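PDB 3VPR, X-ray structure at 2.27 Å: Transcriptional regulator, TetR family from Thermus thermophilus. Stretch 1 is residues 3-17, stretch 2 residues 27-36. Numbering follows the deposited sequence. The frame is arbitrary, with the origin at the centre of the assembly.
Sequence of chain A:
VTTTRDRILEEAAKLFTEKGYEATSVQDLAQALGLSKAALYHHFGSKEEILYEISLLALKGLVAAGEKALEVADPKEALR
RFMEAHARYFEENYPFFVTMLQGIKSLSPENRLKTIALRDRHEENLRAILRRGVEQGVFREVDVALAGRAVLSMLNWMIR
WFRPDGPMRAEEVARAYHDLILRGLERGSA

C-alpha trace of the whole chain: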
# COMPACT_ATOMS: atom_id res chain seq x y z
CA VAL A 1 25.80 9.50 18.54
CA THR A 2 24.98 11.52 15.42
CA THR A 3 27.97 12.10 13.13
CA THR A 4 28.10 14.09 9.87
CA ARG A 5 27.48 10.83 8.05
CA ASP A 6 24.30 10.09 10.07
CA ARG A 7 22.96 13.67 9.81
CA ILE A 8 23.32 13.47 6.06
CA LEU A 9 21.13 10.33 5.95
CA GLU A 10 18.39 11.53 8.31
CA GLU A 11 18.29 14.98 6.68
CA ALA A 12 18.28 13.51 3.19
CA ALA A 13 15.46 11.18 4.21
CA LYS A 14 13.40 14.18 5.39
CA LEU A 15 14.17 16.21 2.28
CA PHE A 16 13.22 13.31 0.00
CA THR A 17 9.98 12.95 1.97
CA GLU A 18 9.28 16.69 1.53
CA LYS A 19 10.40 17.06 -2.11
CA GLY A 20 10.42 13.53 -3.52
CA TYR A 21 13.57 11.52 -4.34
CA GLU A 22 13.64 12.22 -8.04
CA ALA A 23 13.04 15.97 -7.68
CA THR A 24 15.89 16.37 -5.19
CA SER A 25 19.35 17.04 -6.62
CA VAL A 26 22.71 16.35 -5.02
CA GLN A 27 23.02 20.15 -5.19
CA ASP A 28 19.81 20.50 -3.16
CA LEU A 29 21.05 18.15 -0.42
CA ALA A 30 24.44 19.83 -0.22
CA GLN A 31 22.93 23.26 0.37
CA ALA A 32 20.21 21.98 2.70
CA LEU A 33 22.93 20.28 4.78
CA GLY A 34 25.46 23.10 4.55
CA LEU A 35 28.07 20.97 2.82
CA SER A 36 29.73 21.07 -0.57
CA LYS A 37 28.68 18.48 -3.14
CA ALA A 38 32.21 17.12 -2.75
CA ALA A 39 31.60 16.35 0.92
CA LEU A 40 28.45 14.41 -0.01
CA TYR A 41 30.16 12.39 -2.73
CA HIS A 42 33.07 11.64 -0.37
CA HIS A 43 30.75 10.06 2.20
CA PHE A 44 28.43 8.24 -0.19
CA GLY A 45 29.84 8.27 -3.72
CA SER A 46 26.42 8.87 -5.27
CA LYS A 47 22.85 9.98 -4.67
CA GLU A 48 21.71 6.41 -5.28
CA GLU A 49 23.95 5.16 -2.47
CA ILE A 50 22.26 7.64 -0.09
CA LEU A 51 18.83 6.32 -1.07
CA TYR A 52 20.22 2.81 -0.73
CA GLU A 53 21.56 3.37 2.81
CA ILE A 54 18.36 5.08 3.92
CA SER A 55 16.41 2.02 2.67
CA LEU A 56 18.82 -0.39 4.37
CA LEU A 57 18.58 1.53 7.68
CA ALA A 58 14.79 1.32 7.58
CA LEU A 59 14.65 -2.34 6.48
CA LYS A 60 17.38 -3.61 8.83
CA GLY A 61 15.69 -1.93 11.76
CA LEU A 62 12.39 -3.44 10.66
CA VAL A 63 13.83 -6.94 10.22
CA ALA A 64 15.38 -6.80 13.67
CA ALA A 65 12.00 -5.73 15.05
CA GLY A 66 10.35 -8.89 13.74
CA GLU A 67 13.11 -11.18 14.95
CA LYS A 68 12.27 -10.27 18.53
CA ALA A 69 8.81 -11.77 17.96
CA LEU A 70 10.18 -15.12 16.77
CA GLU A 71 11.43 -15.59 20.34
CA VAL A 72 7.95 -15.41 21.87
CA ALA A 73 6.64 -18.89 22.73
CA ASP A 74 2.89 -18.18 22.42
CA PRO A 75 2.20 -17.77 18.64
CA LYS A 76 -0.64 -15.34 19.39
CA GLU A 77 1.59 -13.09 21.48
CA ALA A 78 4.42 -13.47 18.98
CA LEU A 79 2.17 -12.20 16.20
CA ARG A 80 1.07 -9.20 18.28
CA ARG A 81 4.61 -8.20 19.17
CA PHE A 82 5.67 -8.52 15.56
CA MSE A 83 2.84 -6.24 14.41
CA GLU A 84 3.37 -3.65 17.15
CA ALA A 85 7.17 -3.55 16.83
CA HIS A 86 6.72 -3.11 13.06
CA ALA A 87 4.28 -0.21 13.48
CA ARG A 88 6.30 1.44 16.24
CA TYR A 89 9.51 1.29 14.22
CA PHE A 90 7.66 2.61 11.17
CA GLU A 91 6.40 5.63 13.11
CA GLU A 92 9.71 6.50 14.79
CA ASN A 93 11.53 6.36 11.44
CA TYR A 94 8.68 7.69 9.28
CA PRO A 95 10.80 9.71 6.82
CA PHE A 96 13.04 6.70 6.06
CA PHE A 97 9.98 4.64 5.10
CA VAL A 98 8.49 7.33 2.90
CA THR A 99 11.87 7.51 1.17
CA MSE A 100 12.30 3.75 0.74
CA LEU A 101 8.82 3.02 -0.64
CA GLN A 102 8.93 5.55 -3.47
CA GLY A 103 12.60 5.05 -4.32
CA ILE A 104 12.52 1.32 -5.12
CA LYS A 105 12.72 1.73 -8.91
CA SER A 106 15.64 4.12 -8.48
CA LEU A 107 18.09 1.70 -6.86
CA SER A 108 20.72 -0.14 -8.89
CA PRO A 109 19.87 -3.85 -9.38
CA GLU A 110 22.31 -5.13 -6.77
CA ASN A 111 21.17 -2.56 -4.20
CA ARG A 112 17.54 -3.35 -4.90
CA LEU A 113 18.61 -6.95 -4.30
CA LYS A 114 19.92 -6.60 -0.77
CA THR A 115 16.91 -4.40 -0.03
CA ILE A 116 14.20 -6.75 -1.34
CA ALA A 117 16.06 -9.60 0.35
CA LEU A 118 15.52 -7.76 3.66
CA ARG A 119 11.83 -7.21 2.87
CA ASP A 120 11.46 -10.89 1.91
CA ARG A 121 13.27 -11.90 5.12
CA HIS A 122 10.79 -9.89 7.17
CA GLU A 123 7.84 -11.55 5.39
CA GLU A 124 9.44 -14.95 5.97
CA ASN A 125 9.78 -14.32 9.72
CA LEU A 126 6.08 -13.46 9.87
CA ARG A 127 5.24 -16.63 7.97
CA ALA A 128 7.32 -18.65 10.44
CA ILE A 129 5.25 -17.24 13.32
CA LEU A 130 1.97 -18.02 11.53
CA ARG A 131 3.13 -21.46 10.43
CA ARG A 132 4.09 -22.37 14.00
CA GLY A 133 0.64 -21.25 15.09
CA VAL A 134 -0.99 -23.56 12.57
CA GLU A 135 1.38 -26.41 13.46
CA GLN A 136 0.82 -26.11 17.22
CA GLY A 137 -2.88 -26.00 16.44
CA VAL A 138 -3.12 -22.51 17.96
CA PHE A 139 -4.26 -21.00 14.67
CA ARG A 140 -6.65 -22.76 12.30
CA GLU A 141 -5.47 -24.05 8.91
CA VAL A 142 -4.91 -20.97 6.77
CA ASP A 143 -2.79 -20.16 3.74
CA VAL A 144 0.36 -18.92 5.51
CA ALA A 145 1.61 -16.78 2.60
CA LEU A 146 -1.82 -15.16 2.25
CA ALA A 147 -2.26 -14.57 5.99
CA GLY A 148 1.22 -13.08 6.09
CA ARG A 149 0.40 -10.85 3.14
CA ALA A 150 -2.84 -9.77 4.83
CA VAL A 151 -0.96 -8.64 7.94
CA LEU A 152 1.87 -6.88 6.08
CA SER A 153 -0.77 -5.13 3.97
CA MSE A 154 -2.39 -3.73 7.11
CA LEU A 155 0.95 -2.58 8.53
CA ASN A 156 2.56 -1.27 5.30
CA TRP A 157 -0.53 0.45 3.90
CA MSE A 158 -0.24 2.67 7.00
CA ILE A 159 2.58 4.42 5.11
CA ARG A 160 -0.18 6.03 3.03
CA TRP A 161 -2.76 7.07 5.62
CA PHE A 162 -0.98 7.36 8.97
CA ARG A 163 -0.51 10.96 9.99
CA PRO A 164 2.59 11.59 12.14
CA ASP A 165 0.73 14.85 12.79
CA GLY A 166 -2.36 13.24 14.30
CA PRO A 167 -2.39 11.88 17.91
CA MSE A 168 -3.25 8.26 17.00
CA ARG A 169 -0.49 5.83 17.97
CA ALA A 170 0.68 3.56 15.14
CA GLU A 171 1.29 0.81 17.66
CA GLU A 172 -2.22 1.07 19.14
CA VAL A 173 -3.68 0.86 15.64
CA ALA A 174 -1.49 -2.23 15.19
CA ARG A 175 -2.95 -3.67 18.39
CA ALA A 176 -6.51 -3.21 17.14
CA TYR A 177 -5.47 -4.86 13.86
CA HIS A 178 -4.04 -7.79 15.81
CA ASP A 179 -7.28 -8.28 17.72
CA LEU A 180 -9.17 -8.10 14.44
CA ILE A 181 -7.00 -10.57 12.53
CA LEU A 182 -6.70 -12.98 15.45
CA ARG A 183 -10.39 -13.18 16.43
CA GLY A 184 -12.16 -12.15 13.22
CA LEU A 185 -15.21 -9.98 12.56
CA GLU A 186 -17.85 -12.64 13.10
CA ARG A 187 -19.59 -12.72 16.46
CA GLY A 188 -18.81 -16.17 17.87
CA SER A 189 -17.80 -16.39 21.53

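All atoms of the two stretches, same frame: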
# COMPACT_ATOMS: atom_id res chain seq x y z
N THR A 3 26.82 11.51 13.83
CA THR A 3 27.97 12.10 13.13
C THR A 3 27.49 12.78 11.84
O THR A 3 26.30 12.72 11.49
CB THR A 3 29.00 11.01 12.75
OG1 THR A 3 28.44 10.18 11.73
CG2 THR A 3 29.36 10.15 13.97
N THR A 4 28.41 13.41 11.13
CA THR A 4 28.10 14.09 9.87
C THR A 4 27.50 13.09 8.88
O THR A 4 26.64 13.44 8.07
CB THR A 4 29.36 14.67 9.22
OG1 THR A 4 30.02 15.56 10.12
CG2 THR A 4 28.99 15.41 7.92
N ARG A 5 27.98 11.85 8.94
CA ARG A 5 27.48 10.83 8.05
C ARG A 5 26.01 10.54 8.36
O ARG A 5 25.19 10.47 7.44
CB ARG A 5 28.29 9.54 8.18
CG ARG A 5 27.96 8.58 7.05
CD ARG A 5 28.56 7.20 7.23
NE ARG A 5 28.32 6.39 6.03
CZ ARG A 5 28.85 6.66 4.85
NH1 ARG A 5 29.65 7.72 4.74
NH2 ARG A 5 28.58 5.91 3.79
N ASP A 6 25.68 10.37 9.64
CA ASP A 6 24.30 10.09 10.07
C ASP A 6 23.33 11.25 9.78
O ASP A 6 22.18 11.02 9.39
CB ASP A 6 24.23 9.80 11.57
CG ASP A 6 25.10 8.67 11.99
OD1 ASP A 6 25.04 7.59 11.35
OD2 ASP A 6 25.85 8.85 12.97
N ARG A 7 23.79 12.48 10.02
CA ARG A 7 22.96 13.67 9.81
C ARG A 7 22.61 13.77 8.33
O ARG A 7 21.51 14.15 7.96
CB ARG A 7 23.70 14.94 10.26
N ILE A 8 23.57 13.43 7.48
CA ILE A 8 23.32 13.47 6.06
C ILE A 8 22.18 12.51 5.71
O ILE A 8 21.30 12.86 4.92
CB ILE A 8 24.58 13.11 5.26
CG1 ILE A 8 25.68 14.15 5.52
CG2 ILE A 8 24.25 13.02 3.77
CD1 ILE A 8 27.01 13.89 4.80
N LEU A 9 22.17 11.31 6.30
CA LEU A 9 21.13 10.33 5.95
C LEU A 9 19.75 10.70 6.48
O LEU A 9 18.77 10.57 5.76
CB LEU A 9 21.51 8.93 6.41
CG LEU A 9 22.75 8.36 5.71
CD1 LEU A 9 23.03 6.95 6.22
CD2 LEU A 9 22.52 8.35 4.20
N GLU A 10 19.67 11.14 7.73
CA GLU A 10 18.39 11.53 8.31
C GLU A 10 17.83 12.78 7.61
O GLU A 10 16.64 12.86 7.33
CB GLU A 10 18.53 11.81 9.81
CG GLU A 10 17.28 12.42 10.43
CD GLU A 10 17.19 12.22 11.93
OE1 GLU A 10 18.22 12.39 12.62
OE2 GLU A 10 16.09 11.90 12.43
N GLU A 11 18.70 13.74 7.34
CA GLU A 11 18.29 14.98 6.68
C GLU A 11 17.88 14.74 5.24
O GLU A 11 16.96 15.38 4.74
CB GLU A 11 19.41 16.02 6.72
CG GLU A 11 19.69 16.58 8.11
CD GLU A 11 18.49 17.29 8.71
OE1 GLU A 11 18.05 18.30 8.11
OE2 GLU A 11 17.99 16.84 9.76
N ALA A 12 18.59 13.84 4.57
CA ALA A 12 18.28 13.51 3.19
C ALA A 12 16.92 12.83 3.20
O ALA A 12 16.04 13.16 2.40
CB ALA A 12 19.32 12.55 2.62
N ALA A 13 16.74 11.88 4.11
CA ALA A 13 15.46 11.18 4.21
C ALA A 13 14.30 12.17 4.36
O ALA A 13 13.26 12.02 3.73
CB ALA A 13 15.48 10.20 5.37
N LYS A 14 14.47 13.19 5.21
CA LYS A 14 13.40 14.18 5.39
C LYS A 14 13.19 15.00 4.12
O LYS A 14 12.06 15.25 3.73
CB LYS A 14 13.73 15.13 6.54
CG LYS A 14 13.73 14.50 7.90
CD LYS A 14 14.05 15.56 8.96
CE LYS A 14 14.20 14.94 10.34
NZ LYS A 14 14.52 15.97 11.37
N LEU A 15 14.28 15.40 3.48
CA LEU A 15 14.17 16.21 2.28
C LEU A 15 13.48 15.42 1.16
O LEU A 15 12.64 15.96 0.45
CB LEU A 15 15.55 16.70 1.83
CG LEU A 15 15.52 17.55 0.57
CD1 LEU A 15 14.61 18.76 0.79
CD2 LEU A 15 16.92 17.99 0.21
N PHE A 16 13.83 14.15 1.02
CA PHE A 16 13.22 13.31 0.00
C PHE A 16 11.73 13.16 0.30
O PHE A 16 10.91 13.09 -0.62
CB PHE A 16 13.86 11.92 -0.05
CG PHE A 16 15.28 11.92 -0.54
CD1 PHE A 16 15.72 12.85 -1.47
CD2 PHE A 16 16.17 10.94 -0.10
CE1 PHE A 16 17.03 12.82 -1.96
CE2 PHE A 16 17.48 10.89 -0.58
CZ PHE A 16 17.91 11.83 -1.51
N THR A 17 11.38 13.08 1.57
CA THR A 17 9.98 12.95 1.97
C THR A 17 9.21 14.24 1.64
O THR A 17 8.05 14.19 1.25
CB THR A 17 9.86 12.66 3.49
OG1 THR A 17 10.39 11.36 3.76
CG2 THR A 17 8.40 12.72 3.95
N GLN A 27 22.81 18.73 -5.48
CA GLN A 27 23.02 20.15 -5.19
C GLN A 27 22.08 20.58 -4.07
O GLN A 27 22.50 21.28 -3.14
CB GLN A 27 22.75 21.00 -6.44
CG GLN A 27 23.10 22.46 -6.27
CD GLN A 27 24.57 22.66 -5.96
OE1 GLN A 27 25.43 22.29 -6.75
NE2 GLN A 27 24.86 23.24 -4.80
N ASP A 28 20.82 20.17 -4.17
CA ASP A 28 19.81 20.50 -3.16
C ASP A 28 20.20 20.00 -1.77
O ASP A 28 20.09 20.73 -0.79
CB ASP A 28 18.46 19.89 -3.53
CG ASP A 28 17.82 20.55 -4.73
OD1 ASP A 28 18.07 21.77 -4.94
OD2 ASP A 28 17.06 19.87 -5.45
N LEU A 29 20.64 18.74 -1.69
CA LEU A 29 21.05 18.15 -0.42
C LEU A 29 22.25 18.87 0.17
O LEU A 29 22.29 19.15 1.37
CB LEU A 29 21.41 16.67 -0.59
CG LEU A 29 20.32 15.62 -0.85
CD1 LEU A 29 20.98 14.29 -1.23
CD2 LEU A 29 19.44 15.45 0.39
N ALA A 30 23.23 19.17 -0.68
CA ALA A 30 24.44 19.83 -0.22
C ALA A 30 24.15 21.16 0.45
O ALA A 30 24.71 21.47 1.50
CB ALA A 30 25.40 20.02 -1.37
N GLN A 31 23.27 21.95 -0.17
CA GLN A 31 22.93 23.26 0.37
C GLN A 31 22.03 23.14 1.60
O GLN A 31 22.19 23.89 2.56
CB GLN A 31 22.23 24.11 -0.70
CG GLN A 31 23.09 24.37 -1.92
CD GLN A 31 22.48 25.41 -2.83
OE1 GLN A 31 21.34 25.27 -3.27
NE2 GLN A 31 23.25 26.45 -3.13
N ALA A 32 21.10 22.20 1.57
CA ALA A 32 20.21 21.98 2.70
C ALA A 32 21.02 21.55 3.92
O ALA A 32 20.71 21.93 5.05
CB ALA A 32 19.16 20.93 2.35
N LEU A 33 22.08 20.78 3.69
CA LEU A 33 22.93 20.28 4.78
C LEU A 33 24.12 21.18 5.10
O LEU A 33 24.84 20.93 6.07
CB LEU A 33 23.45 18.89 4.45
CG LEU A 33 22.45 17.75 4.27
CD1 LEU A 33 22.86 16.86 3.09
CD2 LEU A 33 22.38 16.93 5.55
N GLY A 34 24.34 22.21 4.29
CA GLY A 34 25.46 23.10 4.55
C GLY A 34 26.82 22.50 4.22
O GLY A 34 27.85 22.82 4.83
N LEU A 35 26.83 21.61 3.23
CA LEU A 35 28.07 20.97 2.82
C LEU A 35 28.24 21.13 1.33
O LEU A 35 27.28 21.41 0.61
CB LEU A 35 28.01 19.48 3.18
CG LEU A 35 27.78 19.18 4.66
CD1 LEU A 35 27.41 17.71 4.87
CD2 LEU A 35 29.04 19.54 5.45
N SER A 36 29.47 20.99 0.86
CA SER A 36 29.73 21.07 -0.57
C SER A 36 29.31 19.72 -1.16
O SER A 36 29.20 18.72 -0.43
CB SER A 36 31.22 21.31 -0.82
OG SER A 36 32.01 20.35 -0.15

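Two helices, 4-17 and 27-33, meet here at 118° between their N-to-C directions, with a closest axial approach of 10.4 Å. The contact between them is built from aliphatic and aromatic side chains, and no hydrogen bond crosses it among the modelled atoms. In stretch 1 several side-chain polar bonds cluster at the N-terminal end; those of Asp 28 and Ser 36 lead outside both stretches.

That end begins with Thr 3, the N-cap of the first helix. It lies out of reach of stretch 2, but it organises the turn that leads into the contact. Its OG1 accepts a weak capping bond from Arg 5 N at 3.3 Å, and Asp 6 answers from within the first turn, its OD2 accepting from Thr 3 N at 3.0 Å with a nearly straight N-H...O angle of 173°. Cap and helix thus hold each other by side chain and backbone together.

Thr 4 opens the contact itself: its methyl CG2 lies 4.1 Å from CD1 of Leu 35, a peripheral touch at an exposed position. Arg 7 points its CA-to-CB bond toward stretch 2, but its side chain is not modelled beyond CB. What the coordinates do give is its backbone, whose O sits 3.8 Å from Leu 33 CD2.

One turn on from Thr 4, Ile 8 serves two leucines. Its CD1 packs against Leu 35 CD1 at 3.8 Å, while its CG2 lies 4.1 Å from Leu 33 CD1. Leu 33 also comes in close to the backbone, its CD2 reaching 3.6 Å from Ile 8 CA. That same CD2 comes within 3.3 Å of Glu 11 CB, so Glu 11 offers aliphatic carbon to the contact while its OE2 makes a long salt bridge, 3.9 Å, with Lys 14 NZ along its own helix.

Ala 12 marks the second close station. Its CA is 6.5 Å from that of Leu 29, against 6.9 Å for Ile 8 and Leu 33. Leu 29 brings CD2 to 3.6 Å from Ala 12 CA and 3.7 Å from Ala 12 CB. The two close stations differ: small meets large here, whereas Ile 8 and Leu 33 are both large.

Leu 15, pointing toward stretch 2, puts its CD2 at 3.6 Å from Leu 29 CD2, and the same methyl lies 4.3 Å from Ala 32 CB and 4.3 Å from Asp 28 O. Phe 16 completes the set: its CA-to-CB bond runs sideways, yet the ring carries CZ to 3.9 Å from Leu 29 CD1, which approaches it obliquely. Leu 29 therefore touches Ala 12, Leu 15 and Phe 16; its CD2 comes closest to the first two and its CD1 to the ring, though CD2 also lies 4.3 Å from Phe 16 CE1.

Beyond the second helix, Gly 34 adopts positive phi, a conformation that favours glycine, and the chain turns so that Leu 35, its N bonded to Ala 30 O at 2.7 Å, still points back toward stretch 1.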